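Local coordinates for protein uronate isomerase (Bacillus halodurans C-125, PDB 3HK5) that probably catalyses the isomerisation of uronate sugars, such as D-glucuronate to D-fructuronate, and holds D-arabinaric acid at a zinc site, at residues A[256-261]-A[323-328]; A[22-27]-A[352-357]; A[141-146]-A[168-173]. All blocks are in the same frame, centred on the assembly; numbering follows the deposited sequence.

The three contacts gather round zinc and D-arabinaric acid at the C-terminal mouth of a (beta/alpha)8-type barrel. Along the chain, residues 22-27 come first and 352-357 last, so interaction 2 spans nearly the whole barrel; interactions 3 (141-146 with 168-173) and 1 (256-261 with 323-328) follow one another within that span. Their centres lie about 12 Å (1 and 2), 14 Å (2 and 3) and 15 Å (1 and 3) apart. Strands 22-24 and 137-141 share a parallel sheet, joining interactions 2 and 3, while strands 169-170 and 255-262 both pair with strand 220-224, joining 3 and 1. Interaction 2 supplies zinc ligands; all three touch D-arabinaric acid, so distant sequence parts build one pocket.

Interaction 1 of 3, residues A[256-261]-A[323-328]; sequences AMMIGV and GCWWFM. With RAT (D-arabinaric acid), chain C; CO3 (carbonate ion), chain D.
Met258, midway along strand 255-262 of the (beta/alpha)8 barrel typical of the amidohydrolase superfamily, lays its CB over one face of the Trp325 indole. This is a CH-pi contact, with Met258 CB 3.7 Å from the centroid of the six-membered ring of Trp325. With CG anti to the carbonyl carbon (chi1 -50°), the side chain carries Met258 SD to 4.7 Å from the centroid of the five-membered ring of Trp325, an oblique Met-aromatic contact. Ile259 turns its side chain away to Leu224, but its carbonyl O meets the indole edge, 3.5 Å from Trp325 CZ3. At Gly260 the backbone turns with positive phi, where a CB would jam against the Ile259 carbonyl O. Val261 then faces both tryptophans, its CB 4.2 Å from Trp325 CH2 and its CG2 3.7 Å from Trp326 CZ3. Trp326 CE3 covers the face of Trp325 opposite Met258, so that indole is sandwiched; Trp326 itself lies between Phe327 and C4 of D-arabinaric acid. Trp326 NE1 donates to a carbonate that was probably picked up during crystallisation and that Arg314 and Lys315 of the second subunit also hold. Trp325 NE1 donates almost straight (175°) to O2 of D-arabinaric acid at 3.0 Å.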
loop_
_atom_site.group_PDB
_atom_site.type_symbol
_atom_site.label_atom_id
_atom_site.label_comp_id
_atom_site.label_asym_id
_atom_site.label_seq_id
_atom_site.Cartn_x
_atom_site.Cartn_y
_atom_site.Cartn_z
ATOM N N ALA A 256 -21.563 -21.879 2.475
ATOM C CA ALA A 256 -21.092 -21.870 1.097
ATOM C C ALA A 256 -20.673 -20.467 0.696
ATOM O O ALA A 256 -21.431 -19.515 0.861
ATOM C CB ALA A 256 -22.185 -22.370 0.161
ATOM N N MET A 257 -19.457 -20.347 0.169
ATOM C CA MET A 257 -18.929 -19.071 -0.273
ATOM C C MET A 257 -18.585 -19.176 -1.759
ATOM O O MET A 257 -17.804 -20.030 -2.158
ATOM C CB MET A 257 -17.671 -18.703 0.536
ATOM C CG MET A 257 -17.898 -18.559 2.052
ATOM S SD MET A 257 -16.442 -17.982 2.976
ATOM C CE MET A 257 -15.441 -19.430 2.891
ATOM N N MET A 258 -19.195 -18.319 -2.573
ATOM C CA MET A 258 -18.944 -18.292 -4.012
ATOM C C MET A 258 -18.186 -16.974 -4.206
ATOM O O MET A 258 -18.772 -15.892 -4.291
ATOM C CB MET A 258 -20.276 -18.331 -4.780
ATOM C CG MET A 258 -21.224 -19.462 -4.290
ATOM S SD MET A 258 -22.593 -19.914 -5.399
ATOM C CE MET A 258 -23.556 -18.621 -5.248
ATOM N N ILE A 259 -16.864 -17.100 -4.259
ATOM C CA ILE A 259 -15.950 -15.966 -4.325
ATOM C C ILE A 259 -15.396 -15.564 -5.689
ATOM O O ILE A 259 -15.091 -16.416 -6.529
ATOM C CB ILE A 259 -14.751 -16.243 -3.377
ATOM C CG1 ILE A 259 -15.273 -16.590 -1.978
ATOM C CG2 ILE A 259 -13.792 -15.042 -3.341
ATOM C CD1 ILE A 259 -14.225 -17.235 -1.077
ATOM N N GLY A 260 -15.257 -14.253 -5.890
ATOM C CA GLY A 260 -14.691 -13.740 -7.126
ATOM C C GLY A 260 -15.559 -12.890 -8.036
ATOM O O GLY A 260 -15.082 -12.439 -9.088
ATOM N N VAL A 261 -16.816 -12.661 -7.658
ATOM C CA VAL A 261 -17.719 -11.872 -8.498
ATOM C C VAL A 261 -17.686 -10.358 -8.243
ATOM O O VAL A 261 -17.886 -9.895 -7.116
ATOM C CB VAL A 261 -19.185 -12.363 -8.365
ATOM C CG1 VAL A 261 -19.686 -12.165 -6.943
ATOM C CG2 VAL A 261 -20.074 -11.617 -9.348
ATOM N N GLY A 323 -18.116 -27.591 -8.038
ATOM C CA GLY A 323 -18.384 -27.007 -9.334
ATOM C C GLY A 323 -17.381 -26.171 -10.093
ATOM O O GLY A 323 -16.295 -25.842 -9.617
ATOM N N CYS A 324 -17.778 -25.866 -11.323
ATOM C CA CYS A 324 -17.018 -25.037 -12.242
ATOM C C CYS A 324 -18.024 -23.925 -12.470
ATOM O O CYS A 324 -18.884 -23.986 -13.350
ATOM C CB CYS A 324 -16.713 -25.818 -13.513
ATOM S SG CYS A 324 -15.713 -27.295 -13.152
ATOM N N TRP A 325 -17.902 -22.917 -11.626
ATOM C CA TRP A 325 -18.813 -21.791 -11.576
ATOM C C TRP A 325 -18.808 -20.697 -12.632
ATOM O O TRP A 325 -17.768 -20.093 -12.920
ATOM C CB TRP A 325 -18.659 -21.145 -10.197
ATOM C CG TRP A 325 -19.629 -20.060 -9.882
ATOM C CD1 TRP A 325 -20.954 -20.023 -10.195
ATOM C CD2 TRP A 325 -19.369 -18.900 -9.088
ATOM N NE1 TRP A 325 -21.544 -18.909 -9.637
ATOM C CE2 TRP A 325 -20.593 -18.203 -8.952
ATOM C CE3 TRP A 325 -18.217 -18.381 -8.473
ATOM C CZ2 TRP A 325 -20.701 -17.013 -8.227
ATOM C CZ3 TRP A 325 -18.324 -17.201 -7.756
ATOM C CH2 TRP A 325 -19.562 -16.527 -7.639
ATOM N N TRP A 326 -19.990 -20.469 -13.209
ATOM C CA TRP A 326 -20.221 -19.375 -14.152
ATOM C C TRP A 326 -19.237 -19.276 -15.330
ATOM O O TRP A 326 -19.358 -19.996 -16.328
ATOM C CB TRP A 326 -20.183 -18.089 -13.321
ATOM C CG TRP A 326 -20.956 -16.907 -13.796
ATOM C CD1 TRP A 326 -21.309 -16.590 -15.082
ATOM C CD2 TRP A 326 -21.362 -15.803 -12.986
ATOM N NE1 TRP A 326 -21.904 -15.346 -15.117
ATOM C CE2 TRP A 326 -21.950 -14.843 -13.843
ATOM C CE3 TRP A 326 -21.281 -15.528 -11.610
ATOM C CZ2 TRP A 326 -22.454 -13.627 -13.369
ATOM C CZ3 TRP A 326 -21.783 -14.313 -11.140
ATOM C CH2 TRP A 326 -22.362 -13.381 -12.023
ATOM N N PHE A 327 -18.278 -18.360 -15.219
ATOM C CA PHE A 327 -17.285 -18.173 -16.274
ATOM C C PHE A 327 -16.296 -19.337 -16.344
ATOM O O PHE A 327 -15.515 -19.433 -17.286
ATOM C CB PHE A 327 -16.540 -16.845 -16.076
ATOM C CG PHE A 327 -17.453 -15.645 -16.024
ATOM C CD1 PHE A 327 -18.383 -15.415 -17.041
ATOM C CD2 PHE A 327 -17.416 -14.771 -14.940
ATOM C CE1 PHE A 327 -19.275 -14.326 -16.973
ATOM C CE2 PHE A 327 -18.300 -13.680 -14.863
ATOM C CZ PHE A 327 -19.231 -13.463 -15.882
ATOM N N MET A 328 -16.335 -20.214 -15.339
ATOM C CA MET A 328 -15.477 -21.402 -15.300
ATOM C C MET A 328 -16.214 -22.563 -15.998
ATOM O O MET A 328 -15.606 -23.567 -16.383
ATOM C CB MET A 328 -15.194 -21.825 -13.841
ATOM C CG MET A 328 -14.321 -20.873 -13.002
ATOM S SD MET A 328 -12.606 -20.742 -13.557
ATOM C CE MET A 328 -12.817 -19.456 -14.731
HETATM O O1A RAT C . -24.250 -15.488 -7.591
HETATM C C1 RAT C . -24.609 -16.558 -8.148
HETATM O O1B RAT C . -25.151 -17.529 -7.577
HETATM C C2 RAT C . -24.359 -16.680 -9.651
HETATM O O2 RAT C . -24.365 -18.078 -10.012
HETATM C C3 RAT C . -25.425 -15.914 -10.468
HETATM O O3 RAT C . -26.693 -16.582 -10.366
HETATM C C4 RAT C . -25.059 -15.766 -11.975
HETATM O O4 RAT C . -25.825 -14.721 -12.576
HETATM C C5 RAT C . -25.298 -17.060 -12.786
HETATM O O5A RAT C . -26.246 -17.083 -13.593
HETATM O O5B RAT C . -24.501 -18.021 -12.575
HETATM C C CO3 D . -22.619 -13.215 -18.407
HETATM O O1 CO3 D . -21.583 -12.871 -19.130
HETATM O O2 CO3 D . -23.766 -13.444 -18.991
HETATM O O3 CO3 D . -22.496 -13.387 -17.112
#

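Interaction 2 of 3, residues A[22-27]-A[352-357]; sequences VTDMHT and QHSDAR. With ZN (zinc ion), chain E; RAT (D-arabinaric acid), chain C.
The His26 and His353 imidazoles run alongside each other in the same sense, planes at 58° in an oblique pair. At the edge of the His26 ring sit His353 CD2 and O1B of D-arabinaric acid; at the edge of His353 sits the carbonyl O of His26, 3.4 Å from His353 CD2. His26 swings its ring away from the backbone N (chi1 174°), which brings NE2 to 2.2 Å from zinc. Asp355 OD1 binds the same metal at 2.0 Å, its carboxylate turned 79° from the His26 ring. His28, which forms with His26 the amidohydrolase His-X-His pair, also binds it, and O1B and O2 of the ligand complete the site. In the second shell, His353 NE2 donates to Asp355 OD2 at 2.9 Å in its ring plane, steadying the carboxylate. Asp24 grips Ser354 twice: Ser354 N reaches the syn lone pair of Asp24 OD1 at 2.8 Å, and Ser354 OG gives a short 2.5 Å bond to Asp24 OD2. Ser354 OG also accepts from Ala356 N, an ST turn. Arg357 NE donates to ligand O5A at 2.8 Å. Strand 22-24 runs beside strand 137-141, with helices 361-386 and 393-412 packed against it and Leu362 touching both Asp24 and Ser354.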
loop_
_atom_site.group_PDB
_atom_site.type_symbol
_atom_site.label_atom_id
_atom_site.label_comp_id
_atom_site.label_asym_id
_atom_site.label_seq_id
_atom_site.Cartn_x
_atom_site.Cartn_y
_atom_site.Cartn_z
ATOM N N VAL A 22 -28.400 -37.531 -10.301
ATOM C CA VAL A 22 -27.661 -36.369 -9.844
ATOM C C VAL A 22 -28.329 -35.491 -8.799
ATOM O O VAL A 22 -29.535 -35.240 -8.850
ATOM C CB VAL A 22 -27.302 -35.456 -11.053
ATOM C CG1 VAL A 22 -26.467 -34.263 -10.590
ATOM C CG2 VAL A 22 -26.569 -36.263 -12.126
ATOM N N THR A 23 -27.529 -35.038 -7.836
ATOM C CA THR A 23 -28.003 -34.094 -6.839
ATOM C C THR A 23 -27.303 -32.808 -7.292
ATOM O O THR A 23 -26.072 -32.711 -7.228
ATOM C CB THR A 23 -27.550 -34.433 -5.398
ATOM O OG1 THR A 23 -28.329 -35.518 -4.878
ATOM C CG2 THR A 23 -27.754 -33.222 -4.487
ATOM N N ASP A 24 -28.085 -31.858 -7.798
ATOM C CA ASP A 24 -27.571 -30.572 -8.271
ATOM C C ASP A 24 -27.517 -29.665 -7.041
ATOM O O ASP A 24 -28.532 -29.080 -6.662
ATOM C CB ASP A 24 -28.540 -29.993 -9.305
ATOM C CG ASP A 24 -27.861 -29.057 -10.272
ATOM O OD1 ASP A 24 -26.897 -28.379 -9.860
ATOM O OD2 ASP A 24 -28.293 -28.995 -11.439
ATOM N N MET A 25 -26.343 -29.518 -6.431
ATOM C CA MET A 25 -26.263 -28.746 -5.189
ATOM C C MET A 25 -26.288 -27.223 -5.229
ATOM O O MET A 25 -26.122 -26.564 -4.201
ATOM C CB MET A 25 -25.101 -29.258 -4.316
ATOM C CG MET A 25 -23.766 -29.413 -5.015
ATOM S SD MET A 25 -22.938 -27.854 -5.263
ATOM C CE MET A 25 -22.623 -27.389 -3.588
ATOM N N HIS A 26 -26.506 -26.660 -6.409
ATOM C CA HIS A 26 -26.658 -25.218 -6.539
ATOM C C HIS A 26 -27.295 -24.839 -7.860
ATOM O O HIS A 26 -26.694 -25.006 -8.920
ATOM C CB HIS A 26 -25.337 -24.457 -6.397
ATOM C CG HIS A 26 -25.481 -22.988 -6.662
ATOM N ND1 HIS A 26 -26.379 -22.197 -5.978
ATOM C CD2 HIS A 26 -24.892 -22.179 -7.576
ATOM C CE1 HIS A 26 -26.340 -20.969 -6.459
ATOM N NE2 HIS A 26 -25.448 -20.931 -7.430
ATOM N N THR A 27 -28.526 -24.336 -7.780
ATOM C CA THR A 27 -29.280 -23.888 -8.951
ATOM C C THR A 27 -30.104 -22.661 -8.565
ATOM O O THR A 27 -30.129 -22.248 -7.400
ATOM C CB THR A 27 -30.297 -24.937 -9.449
ATOM O OG1 THR A 27 -31.415 -24.968 -8.547
ATOM C CG2 THR A 27 -29.665 -26.332 -9.526
ATOM N N GLN A 352 -19.243 -30.775 -10.085
ATOM C CA GLN A 352 -20.090 -29.824 -10.765
ATOM C C GLN A 352 -21.477 -29.574 -10.173
ATOM O O GLN A 352 -21.981 -30.358 -9.364
ATOM C CB GLN A 352 -20.231 -30.289 -12.222
ATOM C CG GLN A 352 -20.980 -29.349 -13.129
ATOM C CD GLN A 352 -20.231 -28.052 -13.358
ATOM O OE1 GLN A 352 -19.855 -27.360 -12.407
ATOM N NE2 GLN A 352 -20.013 -27.712 -14.624
ATOM N N HIS A 353 -22.055 -28.444 -10.583
ATOM C CA HIS A 353 -23.404 -28.023 -10.232
ATOM C C HIS A 353 -23.851 -27.298 -11.509
ATOM O O HIS A 353 -23.004 -26.863 -12.283
ATOM C CB HIS A 353 -23.422 -27.075 -9.016
ATOM C CG HIS A 353 -22.832 -25.722 -9.278
ATOM N ND1 HIS A 353 -21.502 -25.431 -9.053
ATOM C CD2 HIS A 353 -23.400 -24.576 -9.724
ATOM C CE1 HIS A 353 -21.277 -24.162 -9.350
ATOM N NE2 HIS A 353 -22.412 -23.620 -9.758
ATOM N N SER A 354 -25.154 -27.170 -11.743
ATOM C CA SER A 354 -25.626 -26.526 -12.975
ATOM C C SER A 354 -25.819 -25.020 -12.923
ATOM O O SER A 354 -25.615 -24.340 -13.928
ATOM C CB SER A 354 -26.946 -27.141 -13.432
ATOM O OG SER A 354 -28.003 -26.748 -12.571
ATOM N N ASP A 355 -26.233 -24.512 -11.764
ATOM C CA ASP A 355 -26.494 -23.092 -11.596
ATOM C C ASP A 355 -27.652 -22.728 -12.522
ATOM O O ASP A 355 -27.801 -21.575 -12.921
ATOM C CB ASP A 355 -25.259 -22.271 -11.982
ATOM C CG ASP A 355 -24.893 -21.246 -10.926
ATOM O OD1 ASP A 355 -25.795 -20.513 -10.474
ATOM O OD2 ASP A 355 -23.703 -21.175 -10.548
ATOM N N ALA A 356 -28.469 -23.720 -12.858
ATOM C CA ALA A 356 -29.586 -23.515 -13.773
ATOM C C ALA A 356 -30.572 -22.441 -13.338
ATOM O O ALA A 356 -31.028 -22.418 -12.187
ATOM C CB ALA A 356 -30.323 -24.829 -13.999
ATOM N N ARG A 357 -30.884 -21.545 -14.273
ATOM C CA ARG A 357 -31.843 -20.463 -14.043
ATOM C C ARG A 357 -33.137 -20.825 -14.761
ATOM O O ARG A 357 -34.220 -20.373 -14.389
ATOM C CB ARG A 357 -31.309 -19.133 -14.595
ATOM C CG ARG A 357 -30.405 -18.370 -13.632
ATOM C CD ARG A 357 -29.746 -17.217 -14.335
ATOM N NE ARG A 357 -28.978 -16.370 -13.433
ATOM C CZ ARG A 357 -29.490 -15.362 -12.729
ATOM N NH1 ARG A 357 -30.783 -15.071 -12.817
ATOM N NH2 ARG A 357 -28.703 -14.627 -11.949
HETATM ZN ZN ZN E . -25.676 -19.316 -8.878
HETATM O O1A RAT C . -24.250 -15.488 -7.591
HETATM C C1 RAT C . -24.609 -16.558 -8.148
HETATM O O1B RAT C . -25.151 -17.529 -7.577
HETATM C C2 RAT C . -24.359 -16.680 -9.651
HETATM O O2 RAT C . -24.365 -18.078 -10.012
HETATM C C3 RAT C . -25.425 -15.914 -10.468
HETATM O O3 RAT C . -26.693 -16.582 -10.366
HETATM C C4 RAT C . -25.059 -15.766 -11.975
HETATM O O4 RAT C . -25.825 -14.721 -12.576
HETATM C C5 RAT C . -25.298 -17.060 -12.786
HETATM O O5A RAT C . -26.246 -17.083 -13.593
HETATM O O5B RAT C . -24.501 -18.021 -12.575
HETATM O O HOH W 1 -23.967 -30.904 -7.743
#

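Interaction 3 of 3, residues A[141-146]-A[168-173]; sequences VMTNDP and ALRLDP. With RAT (D-arabinaric acid), chain C.
Ala168 begins the contact with its CB against Val141 CG1, while its carbonyl O accepts from Asn144 N at 2.9 Å. Leu169 sits opposite Asn144 in a single beta bridge, the two segments, taken end to end, diverging by 36°; this joins the loop after strand 137-141 to strand 169-170 of the barrel. Leu169 CD1 reaches back to Pro146 CD at 3.7 Å, the two side chains crossing at about a right angle. Arg170 closes the bridge, its N donating to Asn144 O at 3.1 Å. Its side chain leaves with CG anti to the backbone N (chi1 178°) and then bends twice, passing Thr143, whose CG2 lies 3.7 Å from Arg170 NE. A water accepts from Arg170 NE at 2.8 Å and donates weakly to Thr143 OG1, a hydroxyl bonded more firmly to Thr27 O. Asp172, in the first turn of helix 172-176, forms a salt bridge from its OD2 to Arg170 NH1 at 2.9 Å, which helps fix the guanidinium's rotation. Pro173 presents CG, 3.8 Å from Asp145 OD2, to the carboxylate of Asp145, whose OD1 is bonded to Phe147 N. Arg170 NH2, whose placement is less sure, donates to O1B of D-arabinaric acid at 2.7 Å. A leucine in place of Arg170 would probably strip the ligand carboxylate of this cationic donor and leave Asp172 without its salt-bridge mate. The positive charge, anchored by Asp172, would probably offset part of the negative charge of the carboxylate whose O1B also binds zinc.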
loop_
_atom_site.group_PDB
_atom_site.type_symbol
_atom_site.label_atom_id
_atom_site.label_comp_id
_atom_site.label_asym_id
_atom_site.label_seq_id
_atom_site.Cartn_x
_atom_site.Cartn_y
_atom_site.Cartn_z
ATOM N N VAL A 141 -31.045 -28.290 -5.520
ATOM C CA VAL A 141 -30.868 -27.375 -4.405
ATOM C C VAL A 141 -31.177 -25.973 -4.947
ATOM O O VAL A 141 -30.576 -25.529 -5.922
ATOM C CB VAL A 141 -29.427 -27.424 -3.858
ATOM C CG1 VAL A 141 -29.224 -26.317 -2.809
ATOM C CG2 VAL A 141 -29.152 -28.801 -3.239
ATOM N N MET A 142 -32.137 -25.303 -4.320
ATOM C CA MET A 142 -32.559 -23.971 -4.727
ATOM C C MET A 142 -31.662 -22.921 -4.094
ATOM O O MET A 142 -30.813 -23.233 -3.262
ATOM C CB MET A 142 -34.003 -23.685 -4.256
ATOM C CG MET A 142 -35.097 -24.638 -4.736
ATOM S SD MET A 142 -36.779 -24.178 -4.136
ATOM C CE MET A 142 -36.682 -24.725 -2.497
ATOM N N THR A 143 -31.866 -21.678 -4.517
ATOM C CA THR A 143 -31.183 -20.520 -3.963
ATOM C C THR A 143 -32.390 -19.703 -3.468
ATOM O O THR A 143 -33.170 -19.178 -4.274
ATOM C CB THR A 143 -30.410 -19.706 -5.031
ATOM O OG1 THR A 143 -29.279 -20.457 -5.488
ATOM C CG2 THR A 143 -29.900 -18.389 -4.435
ATOM N N ASN A 144 -32.554 -19.616 -2.154
ATOM C CA ASN A 144 -33.688 -18.913 -1.586
ATOM C C ASN A 144 -33.279 -17.659 -0.818
ATOM O O ASN A 144 -32.719 -17.732 0.276
ATOM C CB ASN A 144 -34.462 -19.884 -0.690
ATOM C CG ASN A 144 -34.784 -21.186 -1.404
ATOM O OD1 ASN A 144 -35.688 -21.247 -2.245
ATOM N ND2 ASN A 144 -34.025 -22.229 -1.095
ATOM N N ASP A 145 -33.581 -16.510 -1.411
ATOM C CA ASP A 145 -33.242 -15.211 -0.839
ATOM C C ASP A 145 -34.424 -14.615 -0.072
ATOM O O ASP A 145 -35.370 -14.100 -0.671
ATOM C CB ASP A 145 -32.820 -14.266 -1.969
ATOM C CG ASP A 145 -32.407 -12.895 -1.472
ATOM O OD1 ASP A 145 -32.498 -12.632 -0.253
ATOM O OD2 ASP A 145 -31.985 -12.074 -2.312
ATOM N N PRO A 146 -34.380 -14.665 1.271
ATOM C CA PRO A 146 -35.473 -14.116 2.079
ATOM C C PRO A 146 -35.608 -12.602 1.949
ATOM O O PRO A 146 -36.527 -12.012 2.508
ATOM C CB PRO A 146 -35.099 -14.543 3.495
ATOM C CG PRO A 146 -33.594 -14.472 3.465
ATOM C CD PRO A 146 -33.280 -15.140 2.130
ATOM N N ALA A 168 -31.715 -23.514 0.323
ATOM C CA ALA A 168 -30.387 -23.025 0.658
ATOM C C ALA A 168 -30.622 -21.544 0.970
ATOM O O ALA A 168 -31.149 -20.796 0.137
ATOM C CB ALA A 168 -29.424 -23.190 -0.526
ATOM N N LEU A 169 -30.250 -21.133 2.177
ATOM C CA LEU A 169 -30.448 -19.759 2.621
ATOM C C LEU A 169 -29.399 -18.796 2.067
ATOM O O LEU A 169 -28.268 -18.765 2.552
ATOM C CB LEU A 169 -30.447 -19.725 4.157
ATOM C CG LEU A 169 -30.623 -18.377 4.860
ATOM C CD1 LEU A 169 -31.939 -17.720 4.435
ATOM C CD2 LEU A 169 -30.595 -18.601 6.357
ATOM N N ARG A 170 -29.775 -18.017 1.050
ATOM C CA ARG A 170 -28.863 -17.054 0.430
ATOM C C ARG A 170 -28.864 -15.766 1.255
ATOM O O ARG A 170 -29.925 -15.222 1.565
ATOM C CB ARG A 170 -29.289 -16.769 -1.017
ATOM C CG ARG A 170 -28.410 -15.740 -1.733
ATOM C CD ARG A 170 -26.946 -16.185 -1.830
ATOM N NE ARG A 170 -26.748 -17.078 -2.961
ATOM C CZ ARG A 170 -26.115 -16.755 -4.089
ATOM N NH1 ARG A 170 -25.585 -15.550 -4.258
ATOM N NH2 ARG A 170 -26.051 -17.639 -5.074
ATOM N N LEU A 171 -27.676 -15.268 1.587
ATOM C CA LEU A 171 -27.563 -14.087 2.435
ATOM C C LEU A 171 -26.828 -12.856 1.890
ATOM O O LEU A 171 -26.434 -11.980 2.668
ATOM C CB LEU A 171 -26.921 -14.513 3.759
ATOM C CG LEU A 171 -27.683 -15.637 4.481
ATOM C CD1 LEU A 171 -26.835 -16.209 5.602
ATOM C CD2 LEU A 171 -29.011 -15.097 5.017
ATOM N N ASP A 172 -26.646 -12.774 0.575
ATOM C CA ASP A 172 -25.948 -11.634 -0.026
ATOM C C ASP A 172 -26.367 -10.256 0.519
ATOM O O ASP A 172 -25.519 -9.469 0.932
ATOM C CB ASP A 172 -26.124 -11.656 -1.550
ATOM C CG ASP A 172 -25.386 -12.819 -2.207
ATOM O OD1 ASP A 172 -25.078 -13.802 -1.500
ATOM O OD2 ASP A 172 -25.130 -12.757 -3.426
ATOM N N PRO A 173 -27.680 -9.950 0.527
ATOM C CA PRO A 173 -28.134 -8.647 1.032
ATOM C C PRO A 173 -27.722 -8.380 2.474
ATOM O O PRO A 173 -27.382 -7.253 2.832
ATOM C CB PRO A 173 -29.654 -8.719 0.864
ATOM C CG PRO A 173 -29.808 -9.605 -0.347
ATOM C CD PRO A 173 -28.813 -10.711 -0.034
HETATM O O1A RAT C . -24.250 -15.488 -7.591
HETATM C C1 RAT C . -24.609 -16.558 -8.148
HETATM O O1B RAT C . -25.151 -17.529 -7.577
HETATM C C2 RAT C . -24.359 -16.680 -9.651
HETATM O O2 RAT C . -24.365 -18.078 -10.012
HETATM C C3 RAT C . -25.425 -15.914 -10.468
HETATM O O3 RAT C . -26.693 -16.582 -10.366
HETATM C C4 RAT C . -25.059 -15.766 -11.975
HETATM O O4 RAT C . -25.825 -14.721 -12.576
HETATM C C5 RAT C . -25.298 -17.060 -12.786
HETATM O O5A RAT C . -26.246 -17.083 -13.593
HETATM O O5B RAT C . -24.501 -18.021 -12.575
HETATM O O HOH W 2 -26.852 -19.904 -3.272
#